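Local coordinates for protein dimethyl-sulfide monooxygenase (PDB 6AK1) that oxidises dimethyl sulfide to methanethiol and formaldehyde, using NADH, O2 and an FMN cofactor, in the first step of dimethyl sulfide degradation, at residues A[56-61]-A[80-85]; A[9-14]-A[36-41]; A[61-66]-A[137-142]; A[130-135]-A[222-227]. All blocks are in the same frame, centred on the assembly; numbering follows the deposited sequence.

Interaction 1: A[56-61]-A[80-85]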
loop_
_atom_site.group_PDB
_atom_site.type_symbol
_atom_site.label_atom_id
_atom_site.label_comp_id
_atom_site.label_asym_id
_atom_site.label_seq_id
_atom_site.Cartn_x
_atom_site.Cartn_y
_atom_site.Cartn_z
ATOM N N ILE A 56 4.066 2.284 2.474
ATOM C CA ILE A 56 3.911 2.590 3.892
ATOM C C ILE A 56 2.460 2.331 4.287
ATOM O O ILE A 56 1.550 3.061 3.872
ATOM C CB ILE A 56 4.336 4.034 4.208
ATOM C CG1 ILE A 56 5.760 4.283 3.716
ATOM C CG2 ILE A 56 4.284 4.295 5.726
ATOM C CD1 ILE A 56 6.211 5.724 3.858
ATOM N N ALA A 57 2.244 1.306 5.110
ATOM C CA ALA A 57 0.923 0.981 5.634
ATOM C C ALA A 57 0.535 1.945 6.761
ATOM O O ALA A 57 1.341 2.747 7.236
ATOM C CB ALA A 57 0.884 -0.465 6.133
ATOM N N ASP A 58 -0.721 1.856 7.194
ATOM C CA ASP A 58 -1.220 2.737 8.244
ATOM C C ASP A 58 -2.489 2.154 8.850
ATOM O O ASP A 58 -3.232 1.433 8.185
ATOM C CB ASP A 58 -1.512 4.148 7.712
ATOM C CG ASP A 58 -1.691 5.171 8.833
ATOM O OD1 ASP A 58 -0.955 5.078 9.851
ATOM O OD2 ASP A 58 -2.572 6.060 8.699
ATOM N N VAL A 59 -2.713 2.466 10.131
ATOM C CA VAL A 59 -3.977 2.228 10.817
ATOM C C VAL A 59 -4.211 3.398 11.764
ATOM O O VAL A 59 -3.284 4.125 12.127
ATOM C CB VAL A 59 -4.024 0.904 11.614
ATOM C CG1 VAL A 59 -3.816 -0.310 10.705
ATOM C CG2 VAL A 59 -3.006 0.925 12.735
ATOM N N VAL A 60 -5.471 3.572 12.169
ATOM C CA VAL A 60 -5.814 4.597 13.142
ATOM C C VAL A 60 -6.638 3.989 14.268
ATOM O O VAL A 60 -7.168 4.713 15.118
ATOM C CB VAL A 60 -6.547 5.780 12.483
ATOM C CG1 VAL A 60 -5.567 6.600 11.644
ATOM C CG2 VAL A 60 -7.712 5.297 11.637
ATOM N N GLY A 61 -6.735 2.655 14.292
ATOM C CA GLY A 61 -7.304 1.936 15.412
ATOM C C GLY A 61 -6.274 0.980 16.003
ATOM O O GLY A 61 -5.201 0.758 15.429
ATOM N N VAL A 80 1.096 -0.145 17.435
ATOM C CA VAL A 80 0.896 0.986 18.321
ATOM C C VAL A 80 2.188 1.145 19.134
ATOM O O VAL A 80 2.714 0.167 19.651
ATOM C CB VAL A 80 -0.356 0.808 19.230
ATOM C CG1 VAL A 80 -0.236 -0.428 20.132
ATOM C CG2 VAL A 80 -0.605 2.076 20.067
ATOM N N PRO A 81 2.739 2.368 19.213
ATOM C CA PRO A 81 2.295 3.620 18.580
ATOM C C PRO A 81 2.405 3.604 17.060
ATOM O O PRO A 81 3.213 2.866 16.509
ATOM C CB PRO A 81 3.242 4.674 19.177
ATOM C CG PRO A 81 4.476 3.888 19.571
ATOM C CD PRO A 81 3.949 2.562 20.038
ATOM N N VAL A 82 1.582 4.402 16.382
ATOM C CA VAL A 82 1.663 4.530 14.932
ATOM C C VAL A 82 1.541 6.010 14.576
ATOM O O VAL A 82 0.613 6.689 15.027
ATOM C CB VAL A 82 0.590 3.683 14.219
ATOM C CG1 VAL A 82 -0.772 3.984 14.779
ATOM C CG2 VAL A 82 0.617 3.917 12.694
ATOM N N ASN A 83 2.503 6.519 13.811
ATOM C CA ASN A 83 2.485 7.907 13.381
ATOM C C ASN A 83 1.886 8.043 11.980
ATOM O O ASN A 83 1.715 7.068 11.240
ATOM C CB ASN A 83 3.896 8.499 13.423
ATOM C CG ASN A 83 4.312 8.894 14.828
ATOM O OD1 ASN A 83 3.549 8.721 15.780
ATOM N ND2 ASN A 83 5.527 9.424 14.966
ATOM N N ASP A 84 1.545 9.274 11.641
ATOM C CA ASP A 84 0.983 9.625 10.342
ATOM C C ASP A 84 1.994 9.337 9.235
ATOM O O ASP A 84 3.112 9.866 9.275
ATOM C CB ASP A 84 0.587 11.103 10.397
ATOM C CG ASP A 84 0.289 11.717 9.038
ATOM O OD1 ASP A 84 -0.122 11.018 8.081
ATOM O OD2 ASP A 84 0.459 12.956 8.943
ATOM N N PRO A 85 1.656 8.499 8.248
ATOM C CA PRO A 85 2.639 8.123 7.219
ATOM C C PRO A 85 2.953 9.218 6.219
ATOM O O PRO A 85 3.883 9.029 5.417
ATOM C CB PRO A 85 1.968 6.934 6.515
ATOM C CG PRO A 85 0.512 7.256 6.614
ATOM C CD PRO A 85 0.352 7.852 8.020
#

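Interaction 2: A[9-14]-A[36-41]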
loop_
_atom_site.group_PDB
_atom_site.type_symbol
_atom_site.label_atom_id
_atom_site.label_comp_id
_atom_site.label_asym_id
_atom_site.label_seq_id
_atom_site.Cartn_x
_atom_site.Cartn_y
_atom_site.Cartn_z
ATOM N N ALA A 9 9.534 -2.193 -0.851
ATOM C CA ALA A 9 9.684 -2.385 0.583
ATOM C C ALA A 9 8.362 -2.065 1.269
ATOM O O ALA A 9 7.774 -1.004 1.045
ATOM C CB ALA A 9 10.808 -1.517 1.160
ATOM N N PHE A 10 7.898 -2.992 2.086
ATOM C CA PHE A 10 6.689 -2.842 2.879
ATOM C C PHE A 10 7.109 -2.401 4.279
ATOM O O PHE A 10 7.942 -3.061 4.923
ATOM C CB PHE A 10 5.932 -4.173 2.889
ATOM C CG PHE A 10 4.521 -4.107 3.401
ATOM C CD1 PHE A 10 3.657 -3.089 3.016
ATOM C CD2 PHE A 10 4.038 -5.115 4.229
ATOM C CE1 PHE A 10 2.346 -3.053 3.489
ATOM C CE2 PHE A 10 2.721 -5.095 4.698
ATOM C CZ PHE A 10 1.878 -4.060 4.333
ATOM N N ASP A 11 6.563 -1.277 4.736
ATOM C CA ASP A 11 6.886 -0.726 6.048
ATOM C C ASP A 11 5.626 -0.058 6.604
ATOM O O ASP A 11 4.571 -0.055 5.972
ATOM C CB ASP A 11 8.077 0.246 5.953
ATOM C CG ASP A 11 8.919 0.304 7.242
ATOM O OD1 ASP A 11 8.381 0.241 8.363
ATOM O OD2 ASP A 11 10.143 0.449 7.145
ATOM N N MET A 12 5.740 0.496 7.805
ATOM C CA MET A 12 4.627 1.167 8.456
ATOM C C MET A 12 5.242 2.085 9.497
ATOM O O MET A 12 6.336 1.817 9.976
ATOM C CB MET A 12 3.656 0.149 9.084
ATOM C CG MET A 12 2.452 0.737 9.805
ATOM S SD MET A 12 1.194 -0.532 10.215
ATOM C CE MET A 12 0.306 0.309 11.503
ATOM N N THR A 13 4.571 3.190 9.821
ATOM C CA THR A 13 5.185 4.162 10.729
ATOM C C THR A 13 4.974 3.726 12.184
ATOM O O THR A 13 4.394 4.436 13.008
ATOM C CB THR A 13 4.641 5.567 10.481
ATOM O OG1 THR A 13 4.423 5.778 9.078
ATOM C CG2 THR A 13 5.632 6.605 10.998
ATOM N N CYS A 14 5.464 2.521 12.482
ATOM C CA CYS A 14 5.297 1.889 13.785
ATOM C C CYS A 14 6.448 0.907 13.993
ATOM O O CYS A 14 7.307 0.751 13.129
ATOM C CB CYS A 14 3.953 1.170 13.882
ATOM S SG CYS A 14 3.860 -0.294 12.833
ATOM N N LEU A 36 13.430 10.831 12.159
ATOM C CA LEU A 36 13.500 11.208 10.749
ATOM C C LEU A 36 14.621 10.470 10.029
ATOM O O LEU A 36 14.449 10.083 8.869
ATOM C CB LEU A 36 13.677 12.728 10.615
ATOM C CG LEU A 36 13.405 13.359 9.250
ATOM C CD1 LEU A 36 12.172 12.749 8.622
ATOM C CD2 LEU A 36 13.198 14.868 9.383
ATOM N N GLU A 37 15.753 10.220 10.719
ATOM C CA GLU A 37 16.907 9.576 10.091
ATOM C C GLU A 37 16.623 8.136 9.679
ATOM O O GLU A 37 17.224 7.655 8.714
ATOM C CB GLU A 37 18.129 9.600 11.016
ATOM C CG GLU A 37 18.678 11.002 11.325
ATOM C CD GLU A 37 17.850 11.774 12.369
ATOM O OE1 GLU A 37 17.007 11.155 13.064
ATOM O OE2 GLU A 37 18.044 13.013 12.484
ATOM N N TYR A 38 15.749 7.418 10.396
ATOM C CA TYR A 38 15.397 6.071 9.950
ATOM C C TYR A 38 14.793 6.110 8.555
ATOM O O TYR A 38 15.174 5.335 7.675
ATOM C CB TYR A 38 14.422 5.398 10.933
ATOM C CG TYR A 38 13.793 4.123 10.378
ATOM C CD1 TYR A 38 14.441 2.892 10.487
ATOM C CD2 TYR A 38 12.561 4.157 9.717
ATOM C CE1 TYR A 38 13.882 1.736 9.970
ATOM C CE2 TYR A 38 12.003 3.004 9.184
ATOM C CZ TYR A 38 12.669 1.798 9.314
ATOM O OH TYR A 38 12.106 0.650 8.809
ATOM N N TRP A 39 13.871 7.042 8.327
ATOM C CA TRP A 39 13.163 7.078 7.053
ATOM C C TRP A 39 14.050 7.574 5.916
ATOM O O TRP A 39 13.997 7.021 4.811
ATOM C CB TRP A 39 11.901 7.920 7.200
ATOM C CG TRP A 39 10.972 7.266 8.175
ATOM C CD1 TRP A 39 10.789 7.600 9.485
ATOM C CD2 TRP A 39 10.141 6.120 7.925
ATOM N NE1 TRP A 39 9.877 6.739 10.060
ATOM C CE2 TRP A 39 9.461 5.830 9.119
ATOM C CE3 TRP A 39 9.915 5.303 6.801
ATOM C CZ2 TRP A 39 8.561 4.746 9.231
ATOM C CZ3 TRP A 39 9.007 4.240 6.906
ATOM C CH2 TRP A 39 8.345 3.975 8.112
ATOM N N THR A 40 14.876 8.600 6.152
ATOM C CA THR A 40 15.736 9.073 5.065
ATOM C C THR A 40 16.808 8.043 4.719
ATOM O O THR A 40 17.123 7.850 3.538
ATOM C CB THR A 40 16.365 10.437 5.404
ATOM O OG1 THR A 40 17.132 10.357 6.614
ATOM C CG2 THR A 40 15.284 11.472 5.577
ATOM N N ASN A 41 17.374 7.366 5.727
ATOM C CA ASN A 41 18.296 6.261 5.449
ATOM C C ASN A 41 17.602 5.124 4.693
ATOM O O ASN A 41 18.186 4.531 3.788
ATOM C CB ASN A 41 18.890 5.713 6.747
ATOM C CG ASN A 41 19.863 6.661 7.395
ATOM O OD1 ASN A 41 20.434 7.538 6.739
ATOM N ND2 ASN A 41 20.083 6.474 8.692
#

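Interaction 3: A[61-66]-A[137-142]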
loop_
_atom_site.group_PDB
_atom_site.type_symbol
_atom_site.label_atom_id
_atom_site.label_comp_id
_atom_site.label_asym_id
_atom_site.label_seq_id
_atom_site.Cartn_x
_atom_site.Cartn_y
_atom_site.Cartn_z
ATOM N N GLY A 61 -6.735 2.655 14.292
ATOM C CA GLY A 61 -7.304 1.936 15.412
ATOM C C GLY A 61 -6.274 0.980 16.003
ATOM O O GLY A 61 -5.201 0.758 15.429
ATOM N N VAL A 62 -6.620 0.393 17.146
ATOM C CA VAL A 62 -5.690 -0.458 17.890
ATOM C C VAL A 62 -6.185 -1.896 17.885
ATOM O O VAL A 62 -7.363 -2.178 17.653
ATOM C CB VAL A 62 -5.478 0.038 19.331
ATOM C CG1 VAL A 62 -4.878 1.495 19.317
ATOM C CG2 VAL A 62 -6.794 -0.023 20.084
ATOM N N TYR A 63 -5.249 -2.821 18.128
ATOM C CA TYR A 63 -5.523 -4.256 18.153
ATOM C C TYR A 63 -5.875 -4.627 19.588
ATOM O O TYR A 63 -5.010 -4.912 20.416
ATOM C CB TYR A 63 -4.324 -5.033 17.616
ATOM C CG TYR A 63 -4.069 -4.834 16.125
ATOM C CD1 TYR A 63 -3.562 -3.640 15.636
ATOM C CD2 TYR A 63 -4.329 -5.846 15.214
ATOM C CE1 TYR A 63 -3.326 -3.458 14.274
ATOM C CE2 TYR A 63 -4.098 -5.674 13.845
ATOM C CZ TYR A 63 -3.598 -4.480 13.382
ATOM O OH TYR A 63 -3.365 -4.309 12.030
ATOM N N ASP A 64 -7.168 -4.616 19.890
ATOM C CA ASP A 64 -7.655 -4.858 21.242
ATOM C C ASP A 64 -8.556 -6.089 21.344
ATOM O O ASP A 64 -9.343 -6.187 22.287
ATOM C CB ASP A 64 -8.395 -3.623 21.767
ATOM C CG ASP A 64 -9.485 -3.133 20.818
ATOM O OD1 ASP A 64 -9.833 -3.848 19.849
ATOM O OD2 ASP A 64 -10.004 -2.023 21.054
ATOM N N VAL A 65 -8.471 -7.025 20.399
ATOM C CA VAL A 65 -9.301 -8.233 20.457
ATOM C C VAL A 65 -8.704 -9.277 21.401
ATOM O O VAL A 65 -9.403 -9.829 22.262
ATOM C CB VAL A 65 -9.504 -8.807 19.042
ATOM C CG1 VAL A 65 -10.077 -10.231 19.112
ATOM C CG2 VAL A 65 -10.402 -7.885 18.227
ATOM N N TYR A 66 -7.419 -9.575 21.248
ATOM C CA TYR A 66 -6.784 -10.602 22.063
ATOM C C TYR A 66 -6.793 -10.213 23.530
ATOM O O TYR A 66 -6.288 -9.147 23.908
ATOM C CB TYR A 66 -5.356 -10.852 21.589
ATOM C CG TYR A 66 -4.591 -11.843 22.440
ATOM C CD1 TYR A 66 -5.084 -13.135 22.666
ATOM C CD2 TYR A 66 -3.367 -11.499 22.999
ATOM C CE1 TYR A 66 -4.374 -14.051 23.453
ATOM C CE2 TYR A 66 -2.648 -12.404 23.769
ATOM C CZ TYR A 66 -3.160 -13.677 24.003
ATOM O OH TYR A 66 -2.437 -14.574 24.778
ATOM N N SER A 137 -10.908 1.940 6.555
ATOM C CA SER A 137 -10.546 1.587 7.925
ATOM C C SER A 137 -11.558 0.627 8.541
ATOM O O SER A 137 -12.770 0.756 8.339
ATOM C CB SER A 137 -10.451 2.851 8.789
ATOM O OG SER A 137 -10.518 2.524 10.174
ATOM N N TYR A 138 -11.057 -0.324 9.323
ATOM C CA TYR A 138 -11.938 -1.314 9.924
ATOM C C TYR A 138 -11.739 -1.533 11.410
ATOM O O TYR A 138 -12.656 -2.064 12.047
ATOM C CB TYR A 138 -11.803 -2.668 9.207
ATOM C CG TYR A 138 -10.490 -3.380 9.437
ATOM C CD1 TYR A 138 -9.339 -2.990 8.760
ATOM C CD2 TYR A 138 -10.404 -4.457 10.324
ATOM C CE1 TYR A 138 -8.132 -3.641 8.971
ATOM C CE2 TYR A 138 -9.197 -5.114 10.543
ATOM C CZ TYR A 138 -8.068 -4.704 9.859
ATOM O OH TYR A 138 -6.871 -5.351 10.061
ATOM N N LEU A 139 -10.604 -1.145 11.994
ATOM C CA LEU A 139 -10.391 -1.439 13.406
ATOM C C LEU A 139 -11.327 -0.592 14.270
ATOM O O LEU A 139 -11.494 0.612 14.049
ATOM C CB LEU A 139 -8.925 -1.228 13.796
ATOM C CG LEU A 139 -7.949 -2.257 13.204
ATOM C CD1 LEU A 139 -6.528 -1.877 13.538
ATOM C CD2 LEU A 139 -8.250 -3.680 13.690
ATOM N N ASN A 140 -11.932 -1.247 15.265
ATOM C CA ASN A 140 -13.142 -0.736 15.906
ATOM C C ASN A 140 -12.886 0.539 16.706
ATOM O O ASN A 140 -13.750 1.418 16.764
ATOM C CB ASN A 140 -13.734 -1.841 16.792
ATOM C CG ASN A 140 -14.962 -1.396 17.582
ATOM O OD1 ASN A 140 -14.993 -1.513 18.815
ATOM N ND2 ASN A 140 -15.985 -0.897 16.879
ATOM N N SER A 141 -11.721 0.657 17.351
ATOM C CA SER A 141 -11.469 1.841 18.165
ATOM C C SER A 141 -11.323 3.104 17.319
ATOM O O SER A 141 -11.483 4.215 17.845
ATOM C CB SER A 141 -10.221 1.636 19.029
ATOM O OG SER A 141 -9.055 1.610 18.222
ATOM N N ALA A 142 -11.014 2.966 16.030
ATOM C CA ALA A 142 -10.994 4.131 15.150
ATOM C C ALA A 142 -12.380 4.754 15.047
ATOM O O ALA A 142 -12.543 5.965 15.223
ATOM C CB ALA A 142 -10.473 3.733 13.770
HETATM O O HOH W 1 -9.955 -1.320 17.715
#

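Interaction 4: A[130-135]-A[222-227]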
loop_
_atom_site.group_PDB
_atom_site.type_symbol
_atom_site.label_atom_id
_atom_site.label_comp_id
_atom_site.label_asym_id
_atom_site.label_seq_id
_atom_site.Cartn_x
_atom_site.Cartn_y
_atom_site.Cartn_z
ATOM N N VAL A 130 4.367 9.672 -5.962
ATOM C CA VAL A 130 3.492 9.242 -4.883
ATOM C C VAL A 130 2.491 8.229 -5.420
ATOM O O VAL A 130 2.032 8.317 -6.568
ATOM C CB VAL A 130 2.778 10.437 -4.213
ATOM C CG1 VAL A 130 1.815 11.104 -5.181
ATOM C CG2 VAL A 130 2.026 9.971 -2.964
ATOM N N ALA A 131 2.193 7.240 -4.597
ATOM C CA ALA A 131 1.083 6.333 -4.809
ATOM C C ALA A 131 0.151 6.441 -3.616
ATOM O O ALA A 131 0.604 6.612 -2.480
ATOM C CB ALA A 131 1.560 4.890 -4.981
ATOM N N TRP A 132 -1.144 6.355 -3.878
ATOM C CA TRP A 132 -2.166 6.418 -2.841
ATOM C C TRP A 132 -2.680 5.004 -2.611
ATOM O O TRP A 132 -3.311 4.417 -3.495
ATOM C CB TRP A 132 -3.310 7.355 -3.243
ATOM C CG TRP A 132 -4.459 7.328 -2.271
ATOM C CD1 TRP A 132 -4.405 6.999 -0.943
ATOM C CD2 TRP A 132 -5.832 7.634 -2.549
ATOM N NE1 TRP A 132 -5.648 7.096 -0.379
ATOM C CE2 TRP A 132 -6.544 7.489 -1.339
ATOM C CE3 TRP A 132 -6.527 8.033 -3.701
ATOM C CZ2 TRP A 132 -7.918 7.710 -1.249
ATOM C CZ3 TRP A 132 -7.893 8.265 -3.607
ATOM C CH2 TRP A 132 -8.574 8.104 -2.390
ATOM N N ASN A 133 -2.432 4.465 -1.428
ATOM C CA ASN A 133 -2.994 3.169 -1.054
ATOM C C ASN A 133 -4.364 3.412 -0.431
ATOM O O ASN A 133 -4.470 3.840 0.721
ATOM C CB ASN A 133 -2.057 2.428 -0.110
ATOM C CG ASN A 133 -2.637 1.101 0.354
ATOM O OD1 ASN A 133 -3.111 0.304 -0.454
ATOM N ND2 ASN A 133 -2.630 0.875 1.662
ATOM N N VAL A 134 -5.410 3.121 -1.202
ATOM C CA VAL A 134 -6.798 3.393 -0.843
ATOM C C VAL A 134 -7.308 2.313 0.109
ATOM O O VAL A 134 -7.477 1.159 -0.287
ATOM C CB VAL A 134 -7.666 3.462 -2.105
ATOM C CG1 VAL A 134 -9.086 3.870 -1.769
ATOM C CG2 VAL A 134 -7.026 4.382 -3.116
ATOM N N VAL A 135 -7.618 2.685 1.350
ATOM C CA VAL A 135 -8.126 1.717 2.307
ATOM C C VAL A 135 -9.447 2.216 2.881
ATOM O O VAL A 135 -9.784 3.404 2.810
ATOM C CB VAL A 135 -7.112 1.406 3.439
ATOM C CG1 VAL A 135 -5.749 1.046 2.867
ATOM C CG2 VAL A 135 -6.981 2.564 4.406
ATOM N N PRO A 222 -2.513 10.434 -8.345
ATOM C CA PRO A 222 -1.450 9.545 -7.870
ATOM C C PRO A 222 -1.732 8.108 -8.283
ATOM O O PRO A 222 -2.878 7.729 -8.540
ATOM C CB PRO A 222 -1.509 9.705 -6.350
ATOM C CG PRO A 222 -2.895 10.232 -6.080
ATOM C CD PRO A 222 -3.241 11.079 -7.243
ATOM N N VAL A 223 -0.664 7.312 -8.381
ATOM C CA VAL A 223 -0.833 5.894 -8.657
ATOM C C VAL A 223 -1.770 5.310 -7.616
ATOM O O VAL A 223 -1.620 5.564 -6.416
ATOM C CB VAL A 223 0.530 5.173 -8.655
ATOM C CG1 VAL A 223 0.327 3.680 -8.867
ATOM C CG2 VAL A 223 1.436 5.731 -9.742
ATOM N N ILE A 224 -2.769 4.560 -8.069
ATOM C CA ILE A 224 -3.763 3.995 -7.165
ATOM C C ILE A 224 -3.319 2.601 -6.742
ATOM O O ILE A 224 -3.199 1.699 -7.579
ATOM C CB ILE A 224 -5.152 3.962 -7.813
ATOM C CG1 ILE A 224 -5.502 5.349 -8.382
ATOM C CG2 ILE A 224 -6.174 3.525 -6.785
ATOM C CD1 ILE A 224 -5.625 6.457 -7.318
ATOM N N PHE A 225 -3.054 2.429 -5.448
ATOM C CA PHE A 225 -2.817 1.118 -4.857
ATOM C C PHE A 225 -4.054 0.698 -4.078
ATOM O O PHE A 225 -4.725 1.529 -3.457
ATOM C CB PHE A 225 -1.609 1.119 -3.911
ATOM C CG PHE A 225 -0.271 1.256 -4.599
ATOM C CD1 PHE A 225 -0.155 1.165 -5.974
ATOM C CD2 PHE A 225 0.881 1.471 -3.849
ATOM C CE1 PHE A 225 1.085 1.290 -6.585
ATOM C CE2 PHE A 225 2.133 1.590 -4.461
ATOM C CZ PHE A 225 2.231 1.497 -5.823
ATOM N N GLN A 226 -4.356 -0.600 -4.114
ATOM C CA GLN A 226 -5.492 -1.141 -3.376
ATOM C C GLN A 226 -5.202 -2.570 -2.960
ATOM O O GLN A 226 -4.480 -3.295 -3.639
ATOM C CB GLN A 226 -6.782 -1.152 -4.193
ATOM C CG GLN A 226 -7.331 0.203 -4.471
ATOM C CD GLN A 226 -8.546 0.138 -5.345
ATOM O OE1 GLN A 226 -8.443 0.174 -6.568
ATOM N NE2 GLN A 226 -9.710 0.044 -4.725
ATOM N N ALA A 227 -5.792 -2.967 -1.845
ATOM C CA ALA A 227 -5.703 -4.342 -1.395
ATOM C C ALA A 227 -6.667 -5.200 -2.199
ATOM O O ALA A 227 -7.778 -4.768 -2.533
ATOM C CB ALA A 227 -6.024 -4.440 0.093
HETATM O O HOH W 2 -5.792 -0.876 0.171
#

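Interaction 1: A[56-61]-A[80-85]
Ile56 lies across from Pro85 and Val59 across from Val82 as residues 56-61, leaving the end of strand 53-57, run against the loop 80-85 in largely opposed directions, the touching parts 134° apart. The backbones keep their distance, with 6.6 Å between the CA atoms of Ile56 and Pro85 and 7.4 Å between those of Val59 and Val82, and side chains fill the gap. Asp58 holds the middle. With CG anti to the backbone N (chi1 -165°), its carboxylate is carried onto the proline ring, where Asp58 CG comes to 3.5 Å from Pro85 CD and the two side chains meet at about a right angle. One carboxylate oxygen, Asp58 OD1, also lies against a Val82 methyl, 3.4 Å from Val82 CG2. The carboxylate is thus packed against carbon atoms of both Pro85 and Val82. Toward the strand, Ile56 CG2 packs on Pro85 CB at 3.6 Å. At the other end Val82 CG1 reaches Val59 O at 3.7 Å and brushes the Val59 side chain more loosely. Met12 of strand 6-12 touches both valines, while Ile56 O accepts a hydrogen bond from Thr104 OG1. Asp58 and Thr104 are both probable FMN ligands, judged by relatives, so the contact is consistent with a cofactor site lined by a strand end and its following loop at the C-terminal mouth of a luciferase-like TIM barrel.

Interaction 2: A[9-14]-A[36-41]
Asp11 and Thr13 meet Tyr38 and Trp39 where strand 9-12 and helix 36-41 run almost antiparallel, 167° between their directions, with axes 12.0 Å apart at closest approach. This is the first beta-alpha unit of the TIM barrel, the helix packing outside the strand that precedes it. Two aromatic side chains bridge the wide gap between them. Tyr38 and Asp11 reach toward each other tip to tip: the phenol donates from Tyr38 OH to the syn lone pair of Asp11 OD2, a short bond of 2.6 Å, with ring and carboxylate planes 84° apart. The other oxygen, Asp11 OD1, takes the Met12 N-H on its anti lone pair at 2.7 Å, so the buried carboxylate is held through both oxygens and its rotation is fixed. Tyr38 OH is also hydrogen-bonded to Thr401 OG1. Trp39 slides in beside this pair: with CG anti to the carbonyl carbon (chi1 -64°), the indole is swung toward the strand, benzo end foremost; its nitrogen, Trp39 NE1, is hydrogen-bonded to Tyr33 O. One indole face lies against Tyr38 CD2, which stands 3.5 Å from the plane near its centre. Thr13, the centre of an inverse gamma turn, gives Trp39 CZ2 a backbone contact at Thr13 CA, 3.7 Å away, and a looser one at its methyl. At the leading edge of the indole, close to the ring plane, Trp39 CH2 abuts Met12 O at 3.5 Å.

Interaction 3: A[61-66]-A[137-142]
Ser141 OG accepts the Val62 N-H across the contact, a bond of 2.9 Å with an angle of 155° at the hydrogen. The hydroxyl can meet the loop because OG sits between the backbone N and the carbonyl carbon (chi1 69°), and it touches more than the amide: Gly61 CA lies 3.3 Å from Ser141 OG, and Val62 CG2 flanks the same oxygen. A water adds a second polar link, donating to Val62 O at 2.7 Å and accepting from Ser141 N at 2.7 Å. Ser141, in the first turn of helix 140-146, thus bonds the N-H of Val62 directly through its hydroxyl, and the C=O through the water held by its own backbone N-H. The absence of a side chain at Gly61 leaves room for Leu139 CB, with Ala142 N and Ser141 OG close by, and lets Gly61 CA come within 4.3 Å of Ala142 CA. Beside the polar link, Leu139 CD1 fits over one face of the Tyr63 ring in a CH-pi contact, 4.1 Å from the ring centroid and 27° off its normal. The same methyl meets Gly61 O at 3.5 Å. The Tyr63 hydroxyl is hydrogen-bonded to Gln79 OE1, and its ring meets Trp315 of helix 305-316 edge to face. The contact joins two beta-alpha loops, those following strands 53-57 and 130-135, at the C-terminal end of the TIM barrel, the end where luciferase-like monooxygenases bind their flavin.

Interaction 4: A[130-135]-A[222-227]
Ala131 CB rests over one face of the Phe225 ring in a CH-pi contact, 3.6 Å from the ring centroid and 19° off its normal, and it also packs on Val223 CB. Strands 130-135 and 223-227 are parallel neighbours in the TIM-barrel sheet, and the face bearing Ala131, Asn133, Val223 and Phe225 looks into the barrel. There helix 431-435 touches Ala131, Val223 and Phe225, and the phenyl ring lies nearly parallel to that of Phe55. The opposite face carries Trp132, Val134 and Ile224 toward the surrounding helices. Val134 CG2 stands 3.5 Å above the Trp132 ring plane, over its centre, while Ile224 CD1 lies alongside the indole. Helices 112-126 and 157-174 cover the tryptophan, and Trp132 NE1 is hydrogen-bonded to Ala105 O. At the start of the strand pair, Pro222 packs on Val130 CG1. Between the faces runs the backbone ladder. Trp132 N donates to Val223 O at 2.7 Å, Phe225 N to Trp132 O at 2.8 Å, and Val134 N to Phe225 O, also at 2.8 Å. A weak bond from Val223 N to Val130 O begins the series. At the C-terminal end, Asn133 ND2 is hydrogen-bonded to Thr104 OG1; Thr104 probably binds FMN, as in relatives. A water completes the polar edge: it donates to Asn133 OD1 at 3.0 Å and to Val134 O at 2.7 Å, and accepts from Ala227 N at 2.9 Å.

All four contacts belong to one luciferase-like TIM barrel. Interactions 1, 2 and 4 reach its parallel sheet, and interaction 3 ties together the loops beyond it. Interaction 2 closes first along the chain, followed by interaction 1; the segments of interactions 1 and 3 alternate and share Gly61, and those of 3 and 4 also alternate. Interactions 1 and 2 have centres 12 Å apart and meet directly, Ala57 N probably donating to Asp11 O and Asn83 N to Thr13 O. Interaction 4 lies about 16 Å from interaction 1, centre to centre. Strand 100-106 runs between their strands 53-57 and 130-135, and its Thr104, a probable FMN ligand, is consistent with a flavin site spanning both contacts.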